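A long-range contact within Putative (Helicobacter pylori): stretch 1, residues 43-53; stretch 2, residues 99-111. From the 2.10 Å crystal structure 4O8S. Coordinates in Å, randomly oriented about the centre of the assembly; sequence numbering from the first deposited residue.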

# COMPACT_ATOMS: atom_id res chain seq x y z
N SER A 43 0.24 -5.22 7.32
CA SER A 43 -0.72 -4.22 6.83
C SER A 43 -2.12 -4.78 7.07
O SER A 43 -2.35 -5.96 6.82
CB SER A 43 -0.52 -4.00 5.33
OG SER A 43 -1.14 -2.81 4.87
N GLU A 44 -3.06 -3.94 7.51
CA GLU A 44 -4.34 -4.48 7.98
C GLU A 44 -5.59 -4.01 7.22
O GLU A 44 -6.65 -4.60 7.39
CB GLU A 44 -4.56 -4.16 9.47
CG GLU A 44 -3.31 -4.18 10.33
CD GLU A 44 -3.53 -3.50 11.69
OE1 GLU A 44 -3.73 -2.26 11.72
OE2 GLU A 44 -3.50 -4.21 12.72
N ASP A 45 -5.50 -2.95 6.42
CA ASP A 45 -6.67 -2.43 5.70
C ASP A 45 -6.68 -2.89 4.23
O ASP A 45 -5.61 -3.12 3.66
CB ASP A 45 -6.71 -0.90 5.76
CG ASP A 45 -6.76 -0.37 7.19
OD1 ASP A 45 -7.30 -1.08 8.08
OD2 ASP A 45 -6.26 0.76 7.43
N LEU A 46 -7.86 -3.00 3.62
CA LEU A 46 -7.91 -3.30 2.19
C LEU A 46 -8.40 -2.06 1.44
O LEU A 46 -9.44 -1.47 1.79
CB LEU A 46 -8.81 -4.49 1.89
CG LEU A 46 -8.37 -5.90 2.33
CD1 LEU A 46 -9.48 -6.88 2.01
CD2 LEU A 46 -7.09 -6.30 1.61
N ASP A 47 -7.65 -1.66 0.41
CA ASP A 47 -8.00 -0.48 -0.38
C ASP A 47 -8.00 -0.84 -1.87
O ASP A 47 -7.01 -1.41 -2.38
CB ASP A 47 -7.01 0.65 -0.10
CG ASP A 47 -7.59 2.04 -0.35
OD1 ASP A 47 -8.84 2.16 -0.54
OD2 ASP A 47 -6.82 3.02 -0.33
N PHE A 48 -9.08 -0.51 -2.56
CA PHE A 48 -9.23 -0.86 -3.98
C PHE A 48 -9.57 0.33 -4.84
O PHE A 48 -10.10 1.35 -4.34
CB PHE A 48 -10.37 -1.86 -4.16
CG PHE A 48 -10.17 -3.17 -3.46
CD1 PHE A 48 -10.61 -3.34 -2.15
CD2 PHE A 48 -9.60 -4.25 -4.12
CE1 PHE A 48 -10.46 -4.58 -1.49
CE2 PHE A 48 -9.44 -5.49 -3.48
CZ PHE A 48 -9.87 -5.65 -2.16
N ASP A 49 -9.26 0.22 -6.13
CA ASP A 49 -9.86 1.07 -7.16
C ASP A 49 -10.78 0.16 -7.95
O ASP A 49 -10.50 -1.04 -8.06
CB ASP A 49 -8.83 1.63 -8.13
CG ASP A 49 -8.03 2.77 -7.55
OD1 ASP A 49 -8.56 3.51 -6.68
OD2 ASP A 49 -6.86 2.92 -7.97
N CYS A 50 -11.85 0.71 -8.49
CA CYS A 50 -12.74 -0.04 -9.36
C CYS A 50 -13.49 0.95 -10.25
O CYS A 50 -13.89 2.02 -9.77
CB CYS A 50 -13.75 -0.82 -8.52
SG CYS A 50 -14.49 -2.23 -9.40
N HIS A 51 -13.69 0.62 -11.52
CA HIS A 51 -14.35 1.57 -12.42
C HIS A 51 -15.88 1.49 -12.37
O HIS A 51 -16.57 2.40 -12.85
CB HIS A 51 -13.87 1.39 -13.86
CG HIS A 51 -14.44 0.19 -14.54
ND1 HIS A 51 -13.86 -1.05 -14.47
CD2 HIS A 51 -15.55 0.05 -15.30
CE1 HIS A 51 -14.59 -1.92 -15.16
NE2 HIS A 51 -15.62 -1.27 -15.67
N LYS A 52 -16.43 0.42 -11.79
CA LYS A 52 -17.88 0.34 -11.60
C LYS A 52 -18.27 -0.41 -10.33
O LYS A 52 -17.43 -1.08 -9.70
CB LYS A 52 -18.54 -0.33 -12.81
CG LYS A 52 -18.35 -1.85 -12.84
CD LYS A 52 -18.76 -2.42 -14.20
CE LYS A 52 -18.35 -3.89 -14.31
NZ LYS A 52 -18.45 -4.41 -15.71
N LYS A 53 -19.54 -0.30 -9.97
CA LYS A 53 -20.09 -0.99 -8.80
C LYS A 53 -20.13 -2.51 -8.98
O LYS A 53 -20.28 -3.00 -10.11
CB LYS A 53 -21.50 -0.49 -8.51
CG LYS A 53 -21.61 0.38 -7.26
CD LYS A 53 -20.90 1.71 -7.45
CE LYS A 53 -20.93 2.54 -6.16
NZ LYS A 53 -22.31 2.88 -5.72
N THR A 99 -11.97 -6.17 13.38
CA THR A 99 -12.47 -5.37 12.28
C THR A 99 -11.49 -5.37 11.10
O THR A 99 -10.29 -5.12 11.28
CB THR A 99 -12.75 -3.91 12.72
OG1 THR A 99 -13.75 -3.91 13.75
CG2 THR A 99 -13.22 -3.06 11.53
N LEU A 100 -12.01 -5.66 9.90
CA LEU A 100 -11.29 -5.43 8.66
C LEU A 100 -11.92 -4.25 7.93
O LEU A 100 -13.10 -4.29 7.56
CB LEU A 100 -11.33 -6.66 7.75
CG LEU A 100 -10.78 -6.45 6.33
CD1 LEU A 100 -9.34 -5.99 6.40
CD2 LEU A 100 -10.87 -7.74 5.52
N LYS A 101 -11.15 -3.18 7.73
CA LYS A 101 -11.62 -2.03 6.97
C LYS A 101 -11.41 -2.26 5.48
O LYS A 101 -10.31 -2.62 5.04
CB LYS A 101 -10.93 -0.73 7.42
CG LYS A 101 -11.33 0.47 6.54
CD LYS A 101 -11.08 1.83 7.21
CE LYS A 101 -9.60 2.15 7.37
NZ LYS A 101 -9.41 3.55 7.87
N LEU A 102 -12.46 -2.06 4.69
CA LEU A 102 -12.38 -2.25 3.25
C LEU A 102 -12.89 -0.98 2.58
O LEU A 102 -14.03 -0.58 2.78
CB LEU A 102 -13.21 -3.46 2.81
CG LEU A 102 -12.99 -4.08 1.44
CD1 LEU A 102 -13.58 -5.48 1.43
CD2 LEU A 102 -13.63 -3.25 0.33
N GLU A 103 -12.03 -0.35 1.79
CA GLU A 103 -12.39 0.87 1.09
C GLU A 103 -12.25 0.75 -0.42
O GLU A 103 -11.32 0.10 -0.93
CB GLU A 103 -11.54 2.03 1.58
CG GLU A 103 -11.86 2.49 2.99
CD GLU A 103 -11.56 3.97 3.16
OE1 GLU A 103 -11.71 4.72 2.16
OE2 GLU A 103 -11.17 4.37 4.28
N ILE A 104 -13.16 1.40 -1.14
CA ILE A 104 -13.09 1.41 -2.59
C ILE A 104 -13.22 2.84 -3.09
O ILE A 104 -14.06 3.62 -2.58
CB ILE A 104 -14.23 0.58 -3.21
CG1 ILE A 104 -14.44 -0.72 -2.42
CG2 ILE A 104 -13.96 0.30 -4.69
CD1 ILE A 104 -15.62 -1.55 -2.91
N SER A 105 -12.41 3.19 -4.08
CA SER A 105 -12.57 4.44 -4.82
C SER A 105 -13.01 4.12 -6.25
O SER A 105 -12.39 3.29 -6.92
CB SER A 105 -11.27 5.24 -4.82
OG SER A 105 -11.34 6.28 -5.80
N TYR A 106 -14.10 4.76 -6.72
CA TYR A 106 -14.61 4.56 -8.09
C TYR A 106 -14.09 5.66 -9.05
O TYR A 106 -13.76 6.75 -8.59
CB TYR A 106 -16.15 4.47 -8.08
CG TYR A 106 -16.66 3.36 -7.17
CD1 TYR A 106 -16.64 2.03 -7.58
CD2 TYR A 106 -17.12 3.64 -5.88
CE1 TYR A 106 -17.06 1.01 -6.76
CE2 TYR A 106 -17.55 2.60 -5.04
CZ TYR A 106 -17.51 1.30 -5.50
OH TYR A 106 -17.94 0.25 -4.70
N ARG A 107 -13.98 5.36 -10.35
CA ARG A 107 -13.38 6.27 -11.36
C ARG A 107 -12.00 6.86 -10.98
O ARG A 107 -11.57 7.90 -11.50
CB ARG A 107 -14.35 7.38 -11.79
CG ARG A 107 -14.10 7.95 -13.19
CD ARG A 107 -14.56 7.00 -14.29
NE ARG A 107 -13.46 6.27 -14.93
CZ ARG A 107 -13.63 5.36 -15.88
NH1 ARG A 107 -14.85 5.06 -16.30
NH2 ARG A 107 -12.58 4.75 -16.42
N ASP A 108 -11.32 6.19 -10.06
CA ASP A 108 -9.91 6.42 -9.80
C ASP A 108 -9.25 5.48 -10.81
O ASP A 108 -8.11 5.68 -11.24
CB ASP A 108 -9.60 5.93 -8.38
CG ASP A 108 -8.52 6.75 -7.69
OD1 ASP A 108 -7.49 7.07 -8.33
OD2 ASP A 108 -8.71 7.07 -6.49
N ALA A 109 -10.06 4.50 -11.20
CA ALA A 109 -9.61 3.22 -11.77
C ALA A 109 -8.49 3.26 -12.79
O ALA A 109 -8.50 4.07 -13.73
CB ALA A 109 -10.80 2.46 -12.33
N PRO A 110 -7.51 2.36 -12.61
CA PRO A 110 -6.47 2.16 -13.61
C PRO A 110 -7.09 1.56 -14.87
O PRO A 110 -8.11 0.87 -14.78
CB PRO A 110 -5.54 1.13 -12.95
CG PRO A 110 -6.42 0.39 -11.97
CD PRO A 110 -7.39 1.42 -11.47
N LYS A 111 -6.50 1.85 -16.03
CA LYS A 111 -6.86 1.13 -17.24
C LYS A 111 -6.56 -0.35 -16.99
O LYS A 111 -5.68 -0.69 -16.19
CB LYS A 111 -6.05 1.65 -18.44
CG LYS A 111 -6.39 3.08 -18.83
CD LYS A 111 -5.53 3.58 -19.99
CE LYS A 111 -5.66 2.69 -21.23
NZ LYS A 111 -5.06 3.31 -22.45
O HOH W 1 -8.55 -3.13 8.89
O HOH W 2 -5.38 4.85 -7.44

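The most unusual feature of this contact is a pair of acidic side chains held close together at one end of a parallel strand pair: Asp-49 OD1 lies 3.6 Å from Asp-108 OD2, like charge facing like charge. Hydrogen bonds reach both carboxylates from their surroundings. Ser-105 OG donates to Asp-108 OD2 at 2.8 Å, a bond within the second stretch, and one water donates to Asp-49 OD2 at 2.5 Å and, more weakly, to Asp-108 OD1 at 3.2 Å. Both carboxylate oxygens of Asp-49 also have hydrogen bonds elsewhere in the structure. The placement of Asp-108 is less certain than that of Asp-49, because the residue is poorly ordered.

The framework that brings these residues together is a parallel ladder. The strand axes approach to 4.7 Å, and their N-to-C directions differ by 21°. Leu-46 pairs with Leu-102, Asp-47 with Glu-103, Phe-48 with Ile-104 and Asp-49 with Ser-105, at CA–CA distances of 4.7 to 4.9 Å. The hydrogen bonds alternate as parallel pairing requires, each even-numbered residue of the first strand reaching to residues before and after its partner. Leu-46 N donates to Lys-101 O at 2.9 Å and 177°, and Glu-103 N donates to Leu-46 O at 2.8 Å and 169°. The pattern repeats with Phe-48 N to Glu-103 O at 2.8 Å and Ser-105 N to Phe-48 O at 3.0 Å. Cys-50 N to Ser-105 O follows at 3.1 Å, but Arg-107 N to Cys-50 O is weak, at 3.4 Å and 131°, so the ladder loosens here. A CA-H...O contact from Tyr-106 CA to Cys-50 O, 3.1 Å long with 159° at the hydrogen, accompanies that weak bond.

Side chains sort by face. Leu-46, Phe-48, Leu-102 and Ile-104 share the apolar one: Leu-46 CB is 4.2 Å from Leu-102 CG, Phe-48 CE1 is 3.9 Å from Leu-102 CD2, and Phe-48 CB is 4.2 Å from Ile-104 CG2. Cys-50 extends this packing, its CB 4.0 Å from Ile-104 CG2. The face carrying Asp-47, Asp-49, Glu-103 and Ser-105 is polar. There Asp-47 OD1 sits 3.2 Å from Glu-103 O, but both atoms are acceptors, so proximity alone is not a bond.

At the N-terminal end of the pairing, a water links the stretches: it donates to Glu-44 O at 2.8 Å and Asp-45 OD1 at 2.5 Å and accepts from Lys-101 N at 2.8 Å. Asp-45 OD2 and Lys-101 NZ are 4.2 Å apart, opposite charges too distant for a salt bridge.

Beyond the ladder, Lys-53 covers one face of the Tyr-106 ring. Its CE lies 3.9 Å from the centroid of that ring, 23° off the normal, a CH-pi contact; Lys-53 NZ is 5.3 Å from the same centroid, at most a weak cation-pi attraction. Thus the aliphatic part of the lysine makes the closer approach.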